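Local coordinates for galactose-binding like protein (Bacteroides thetaiotaomicron, PDB 7M1A) that binds calcium and, as a SusE-like protein, probably takes part in recognising or processing glycans, with this chain holding its C-terminal galactose-binding-like domain, at residues 35-40 with 76-81; 44-49 with 167-172. All blocks are in the same frame, centred on the assembly; numbering follows the deposited sequence.

Contact 1. Residues 35-40 with 76-81; sequences SKDGDS and IQDEKH. With EDO (1,2-ethanediol), chain C; EDO (1,2-ethanediol), chain E.
Asp78 and Asp37 meet where two loops of the galactose-binding-like domain join. The Asp37 backbone N donates to Asp78 OD2 (3.0 Å), nearly along the C-O axis of that oxygen. Asp78 OD1 accepts the N-H of His81 ND1 on its syn lone pair (2.6 Å), in the ring plane, a His-carboxylate hydrogen bond. The Asp78 side chain leaves the backbone toward 35-40, CG between N and carbonyl carbon (chi1 51°). An alanine here would probably leave the Asp37 N-H without this acceptor and His81 ND1 without its partner. One ethanediol, probably from the crystallisation liquor, donates from O1 to Asp37 OD1 (2.6 Å); its O2 and His81 NE2 share a bond that either could donate. Gln77 N donates to Ser35 O (2.9 Å), and Gln77 centres an inverse gamma turn. In the other loop, Lys36 to Asp39 form a type II beta turn. Asp39 OD2 accepts from Lys36 N, and OD1 forms a salt bridge with Lys36 NZ. A water bridges Asp37 O and Asp78 OD2. Asp37 OD2 and Asp78 OD2 lie 3.9 Å apart; Lys80 NZ, 4.5 Å from Asp37 OD2, beyond a salt bridge, may partly ease the repulsion. Lys80 CG lies over the rim of one His81 ring face and Ile76 CG2 over that of the opposite face. Asp37 OD2 lies at the edge, 3.2 Å from His81 CE1, its carboxylate turned 85° from the ring.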
loop_
_atom_site.group_PDB
_atom_site.type_symbol
_atom_site.label_atom_id
_atom_site.label_comp_id
_atom_site.label_asym_id
_atom_site.label_seq_id
_atom_site.Cartn_x
_atom_site.Cartn_y
_atom_site.Cartn_z
ATOM N N SER A 35 4.093 -9.550 -16.798
ATOM C CA SER A 35 4.607 -10.816 -16.256
ATOM C C SER A 35 3.605 -11.952 -16.380
ATOM O O SER A 35 2.395 -11.717 -16.625
ATOM C CB SER A 35 5.032 -10.689 -14.792
ATOM O OG SER A 35 5.855 -9.572 -14.616
ATOM N N LYS A 36 4.083 -13.191 -16.209
ATOM C CA LYS A 36 3.217 -14.357 -16.099
ATOM C C LYS A 36 3.487 -15.059 -14.767
ATOM O O LYS A 36 4.544 -14.841 -14.163
ATOM C CB LYS A 36 3.463 -15.316 -17.264
ATOM C CG LYS A 36 4.865 -15.893 -17.238
ATOM C CD LYS A 36 5.190 -16.706 -18.507
ATOM C CE LYS A 36 6.535 -17.397 -18.423
ATOM N NZ LYS A 36 7.682 -16.482 -18.497
ATOM N N ASP A 37 2.634 -16.022 -14.408
ATOM C CA ASP A 37 2.884 -16.787 -13.207
ATOM C C ASP A 37 4.257 -17.449 -13.306
ATOM O O ASP A 37 4.612 -17.983 -14.359
ATOM C CB ASP A 37 1.902 -17.941 -13.059
ATOM C CG ASP A 37 0.574 -17.540 -12.484
ATOM O OD1 ASP A 37 0.458 -16.381 -12.098
ATOM O OD2 ASP A 37 -0.287 -18.384 -12.417
ATOM N N GLY A 38 4.981 -17.446 -12.191
ATOM C CA GLY A 38 6.314 -18.021 -12.096
ATOM C C GLY A 38 7.457 -17.027 -12.326
ATOM O O GLY A 38 8.605 -17.313 -11.998
ATOM N N ASP A 39 7.139 -15.836 -12.818
ATOM C CA ASP A 39 8.149 -14.840 -13.028
ATOM C C ASP A 39 8.617 -14.294 -11.681
ATOM O O ASP A 39 7.842 -14.289 -10.701
ATOM C CB ASP A 39 7.673 -13.683 -13.898
ATOM C CG ASP A 39 7.557 -14.044 -15.340
ATOM O OD1 ASP A 39 7.979 -15.213 -15.688
ATOM O OD2 ASP A 39 6.992 -13.164 -16.087
ATOM N N SER A 40 9.861 -13.792 -11.669
ATOM C CA SER A 40 10.419 -13.097 -10.486
ATOM C C SER A 40 9.994 -11.620 -10.528
ATOM O O SER A 40 9.538 -11.107 -11.542
ATOM C CB SER A 40 11.947 -13.238 -10.469
ATOM O OG SER A 40 12.489 -12.468 -11.537
ATOM N N ILE A 76 -2.365 -11.189 -16.633
ATOM C CA ILE A 76 -1.185 -12.022 -16.360
ATOM C C ILE A 76 -0.993 -12.946 -17.590
ATOM O O ILE A 76 -1.957 -13.461 -18.188
ATOM C CB ILE A 76 -1.438 -12.828 -15.063
ATOM C CG1 ILE A 76 -1.525 -11.871 -13.848
ATOM C CG2 ILE A 76 -0.387 -13.949 -14.845
ATOM C CD1 ILE A 76 -2.135 -12.536 -12.607
ATOM N N GLN A 77 0.251 -13.011 -18.078
ATOM C CA GLN A 77 0.524 -13.436 -19.477
ATOM C C GLN A 77 0.703 -14.953 -19.698
ATOM O O GLN A 77 1.766 -15.464 -20.135
ATOM C CB GLN A 77 1.763 -12.665 -19.959
ATOM C CG GLN A 77 1.575 -11.135 -20.052
ATOM C CD GLN A 77 0.735 -10.717 -21.245
ATOM O OE1 GLN A 77 -0.411 -10.141 -21.163
ATOM N NE2 GLN A 77 1.346 -10.915 -22.388
ATOM N N ASP A 78 -0.362 -15.671 -19.346
ATOM C CA ASP A 78 -0.335 -17.106 -19.607
ATOM C C ASP A 78 -1.754 -17.621 -19.868
ATOM O O ASP A 78 -2.736 -16.865 -19.673
ATOM C CB ASP A 78 0.305 -17.835 -18.420
ATOM C CG ASP A 78 -0.275 -17.490 -17.055
ATOM O OD1 ASP A 78 -1.473 -17.291 -16.957
ATOM O OD2 ASP A 78 0.528 -17.385 -16.106
ATOM N N GLU A 79 -1.827 -18.881 -20.371
ATOM C CA GLU A 79 -3.149 -19.331 -20.789
ATOM C C GLU A 79 -4.128 -19.468 -19.636
ATOM O O GLU A 79 -5.344 -19.254 -19.854
ATOM C CB GLU A 79 -3.024 -20.672 -21.477
ATOM C CG GLU A 79 -2.378 -20.510 -22.846
ATOM C CD GLU A 79 -2.324 -21.809 -23.628
ATOM O OE1 GLU A 79 -1.854 -21.772 -24.792
ATOM O OE2 GLU A 79 -2.757 -22.852 -23.044
ATOM N N LYS A 80 -3.611 -19.674 -18.415
ATOM C CA LYS A 80 -4.470 -19.756 -17.234
ATOM C C LYS A 80 -5.270 -18.446 -17.082
ATOM O O LYS A 80 -6.429 -18.480 -16.673
ATOM C CB LYS A 80 -3.614 -20.024 -15.990
ATOM C CG LYS A 80 -4.440 -20.014 -14.727
ATOM C CD LYS A 80 -3.622 -20.230 -13.454
ATOM C CE LYS A 80 -4.533 -20.595 -12.290
ATOM N NZ LYS A 80 -3.845 -20.773 -10.984
ATOM N N HIS A 81 -4.691 -17.303 -17.464
ATOM C CA HIS A 81 -5.272 -15.990 -17.218
ATOM C C HIS A 81 -5.830 -15.325 -18.473
ATOM O O HIS A 81 -6.596 -14.389 -18.350
ATOM C CB HIS A 81 -4.286 -15.085 -16.467
ATOM C CG HIS A 81 -3.963 -15.613 -15.118
ATOM N ND1 HIS A 81 -2.882 -16.386 -14.948
ATOM C CD2 HIS A 81 -4.490 -15.373 -13.876
ATOM C CE1 HIS A 81 -2.756 -16.699 -13.655
ATOM N NE2 HIS A 81 -3.726 -16.094 -12.960
HETATM C C1 EDO C . -1.805 -17.020 -9.717
HETATM O O1 EDO C . -1.584 -15.922 -10.563
HETATM C C2 EDO C . -3.116 -16.683 -9.247
HETATM O O2 EDO C . -4.060 -16.669 -10.288
HETATM C C1 EDO E . -7.452 -17.890 -8.952
HETATM O O1 EDO E . -6.673 -16.911 -9.591
HETATM C C2 EDO E . -7.092 -19.279 -9.434
HETATM O O2 EDO E . -5.718 -19.215 -9.463
HETATM O O HOH W 1 2.819 -18.890 -16.270
#

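Contact 2. Residues 44-49 with 167-172; sequences GLHTGT and NICFTE. With CA (calcium ion), chain F; EDO (1,2-ethanediol), chain E.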
loop_
_atom_site.group_PDB
_atom_site.type_symbol
_atom_site.label_atom_id
_atom_site.label_comp_id
_atom_site.label_asym_id
_atom_site.label_seq_id
_atom_site.Cartn_x
_atom_site.Cartn_y
_atom_site.Cartn_z
ATOM N N GLY A 44 1.809 -9.385 -10.115
ATOM C CA GLY A 44 0.659 -8.532 -10.359
ATOM C C GLY A 44 -0.109 -8.336 -9.058
ATOM O O GLY A 44 0.441 -8.534 -7.947
ATOM N N LEU A 45 -1.376 -7.923 -9.170
ATOM C CA LEU A 45 -2.245 -7.831 -8.033
ATOM C C LEU A 45 -3.367 -8.832 -8.209
ATOM O O LEU A 45 -3.651 -9.305 -9.339
ATOM C CB LEU A 45 -2.744 -6.400 -7.767
ATOM C CG LEU A 45 -3.720 -5.787 -8.793
ATOM C CD1 LEU A 45 -5.149 -6.334 -8.696
ATOM C CD2 LEU A 45 -3.765 -4.257 -8.598
ATOM N N HIS A 46 -3.971 -9.195 -7.074
ATOM C CA HIS A 46 -5.008 -10.215 -7.133
ATOM C C HIS A 46 -5.916 -10.097 -5.920
ATOM O O HIS A 46 -5.422 -10.111 -4.796
ATOM C CB HIS A 46 -4.314 -11.602 -7.136
ATOM C CG HIS A 46 -5.190 -12.706 -7.597
ATOM N ND1 HIS A 46 -6.497 -12.941 -7.102
ATOM C CD2 HIS A 46 -4.909 -13.679 -8.504
ATOM C CE1 HIS A 46 -6.951 -14.020 -7.752
ATOM N NE2 HIS A 46 -6.007 -14.462 -8.601
ATOM N N THR A 47 -7.244 -9.936 -6.113
ATOM C CA THR A 47 -8.148 -9.787 -4.968
ATOM C C THR A 47 -8.613 -11.106 -4.372
ATOM O O THR A 47 -9.359 -11.062 -3.383
ATOM C CB THR A 47 -9.407 -9.009 -5.388
ATOM O OG1 THR A 47 -10.136 -9.704 -6.404
ATOM C CG2 THR A 47 -9.074 -7.623 -5.922
ATOM N N GLY A 48 -8.155 -12.253 -4.943
ATOM C CA GLY A 48 -8.585 -13.544 -4.419
ATOM C C GLY A 48 -9.786 -14.095 -5.196
ATOM O O GLY A 48 -10.110 -13.676 -6.318
ATOM N N THR A 49 -10.448 -15.079 -4.575
ATOM C CA THR A 49 -11.597 -15.769 -5.180
ATOM C C THR A 49 -12.760 -15.828 -4.213
ATOM O O THR A 49 -13.696 -16.529 -4.505
ATOM C CB THR A 49 -11.208 -17.185 -5.616
ATOM O OG1 THR A 49 -10.654 -17.921 -4.518
ATOM C CG2 THR A 49 -10.122 -17.165 -6.675
ATOM N N ASN A 167 -14.047 -10.368 -8.614
ATOM C CA ASN A 167 -12.615 -10.340 -8.349
ATOM C C ASN A 167 -11.848 -9.762 -9.529
ATOM O O ASN A 167 -12.310 -9.752 -10.652
ATOM C CB ASN A 167 -12.158 -11.734 -7.888
ATOM C CG ASN A 167 -12.662 -12.004 -6.491
ATOM O OD1 ASN A 167 -12.188 -11.369 -5.525
ATOM N ND2 ASN A 167 -13.586 -12.940 -6.339
ATOM N N ILE A 168 -10.606 -9.376 -9.258
ATOM C CA ILE A 168 -9.745 -8.955 -10.350
ATOM C C ILE A 168 -8.291 -9.364 -10.083
ATOM O O ILE A 168 -7.776 -9.252 -8.965
ATOM C CB ILE A 168 -9.866 -7.423 -10.630
ATOM C CG1 ILE A 168 -9.052 -6.975 -11.852
ATOM C CG2 ILE A 168 -9.505 -6.622 -9.369
ATOM C CD1 ILE A 168 -9.323 -5.562 -12.284
ATOM N N CYS A 169 -7.575 -9.782 -11.150
ATOM C CA CYS A 169 -6.122 -9.915 -11.098
ATOM C C CYS A 169 -5.588 -9.450 -12.476
ATOM O O CYS A 169 -6.220 -9.668 -13.510
ATOM C CB CYS A 169 -5.712 -11.366 -10.808
ATOM S SG CYS A 169 -6.220 -12.621 -12.011
ATOM N N PHE A 170 -4.380 -8.902 -12.491
ATOM C CA PHE A 170 -3.720 -8.493 -13.721
ATOM C C PHE A 170 -2.260 -8.155 -13.405
ATOM O O PHE A 170 -1.900 -8.093 -12.195
ATOM C CB PHE A 170 -4.412 -7.356 -14.486
ATOM C CG PHE A 170 -4.398 -6.037 -13.787
ATOM C CD1 PHE A 170 -5.304 -5.792 -12.725
ATOM C CD2 PHE A 170 -3.547 -5.023 -14.171
ATOM C CE1 PHE A 170 -5.346 -4.547 -12.087
ATOM C CE2 PHE A 170 -3.584 -3.769 -13.514
ATOM C CZ PHE A 170 -4.466 -3.571 -12.466
ATOM N N THR A 171 -1.413 -7.951 -14.453
ATOM C CA THR A 171 0.019 -7.813 -14.238
ATOM C C THR A 171 0.527 -6.366 -14.363
ATOM O O THR A 171 1.579 -6.068 -13.708
ATOM C CB THR A 171 0.845 -8.741 -15.141
ATOM O OG1 THR A 171 2.236 -8.576 -14.839
ATOM C CG2 THR A 171 0.685 -8.455 -16.632
ATOM N N GLU A 172 -0.052 -5.487 -15.199
ATOM C CA GLU A 172 0.549 -4.173 -15.422
ATOM C C GLU A 172 -0.519 -3.253 -15.994
ATOM O O GLU A 172 -1.394 -3.717 -16.757
ATOM C CB GLU A 172 1.733 -4.241 -16.424
ATOM C CG GLU A 172 2.584 -2.977 -16.528
ATOM C CD GLU A 172 3.377 -2.615 -15.266
ATOM O OE1 GLU A 172 3.475 -3.437 -14.337
ATOM O OE2 GLU A 172 3.975 -1.536 -15.267
HETATM CA CA CA F . 3.822 -5.581 -13.561
HETATM C C1 EDO E . -7.452 -17.890 -8.952
HETATM O O1 EDO E . -6.673 -16.911 -9.591
HETATM C C2 EDO E . -7.092 -19.279 -9.434
HETATM O O2 EDO E . -5.718 -19.215 -9.463
HETATM O O HOH W 2 -11.753 -12.344 -2.970
HETATM O O HOH W 3 4.753 -7.672 -13.033
#
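Cys169 lays its CB over one face of the His46 ring, 3.6 Å from the ring centroid, in a CH-pi contact. Gly48 N donates to His46 ND1 (2.8 Å), nearly in the ring plane. His46 NE2 donates to O1 of an ethanediol, probably from the crystallisation liquor, so in this crystal both ring nitrogens are held. On the other face of the sheet, Leu45 CD1 packs on Phe170 CE1 at 3.8 Å, beside Val29 and Phe58. Leu45 and Phe170 form a hydrogen-bonded antiparallel pair, His46 and Cys169 the non-hydrogen-bonded pair next to it. Gly44 passes so close to Phe170 O that a side chain there would clash. A chi1 of 62° puts Thr47 OG1 between N and the carbonyl carbon, where it accepts from Ile168 N at 2.9 Å and donates to Asn167 OD1 at 2.8 Å, on a lone pair in the amide plane. At the other end, Thr171 O and Glu172 OE1 each bind calcium at 2.3 Å. Tyr28, Asn31, Arg33 and a water complete its six ligands. Thr171 and Glu172 both face Trp74 in a classic beta bulge. Short outer strand 45-46 thus pairs with a calcium-binding strand, consistent with the beta-sandwich of galactose-binding-like domains.

How the contacts relate
The centres of contacts 1 and 2 are about 11 Å apart. In sequence each contact straddles a segment of the other. Loop 35-40 meets strand 169-176 where Ser35 N probably donates to Thr171 OG1 (2.9 Å), a hydroxyl that also bonds Val43 O. The side chain of Ser35 comes within about 5 Å of the calcium, nearest atoms, so contact 1 borders the metal site of contact 2. Loop 76-81 packs on the same strand, with His81 CD2 3.7 Å from Cys169 SG and Ile76 CG1 3.8 Å from Phe170 C. One ethanediol joins Lys80 of contact 1 to His46 of contact 2, and it also bonds Asp85. Such molecules can mark pockets, but no substrate is bound here.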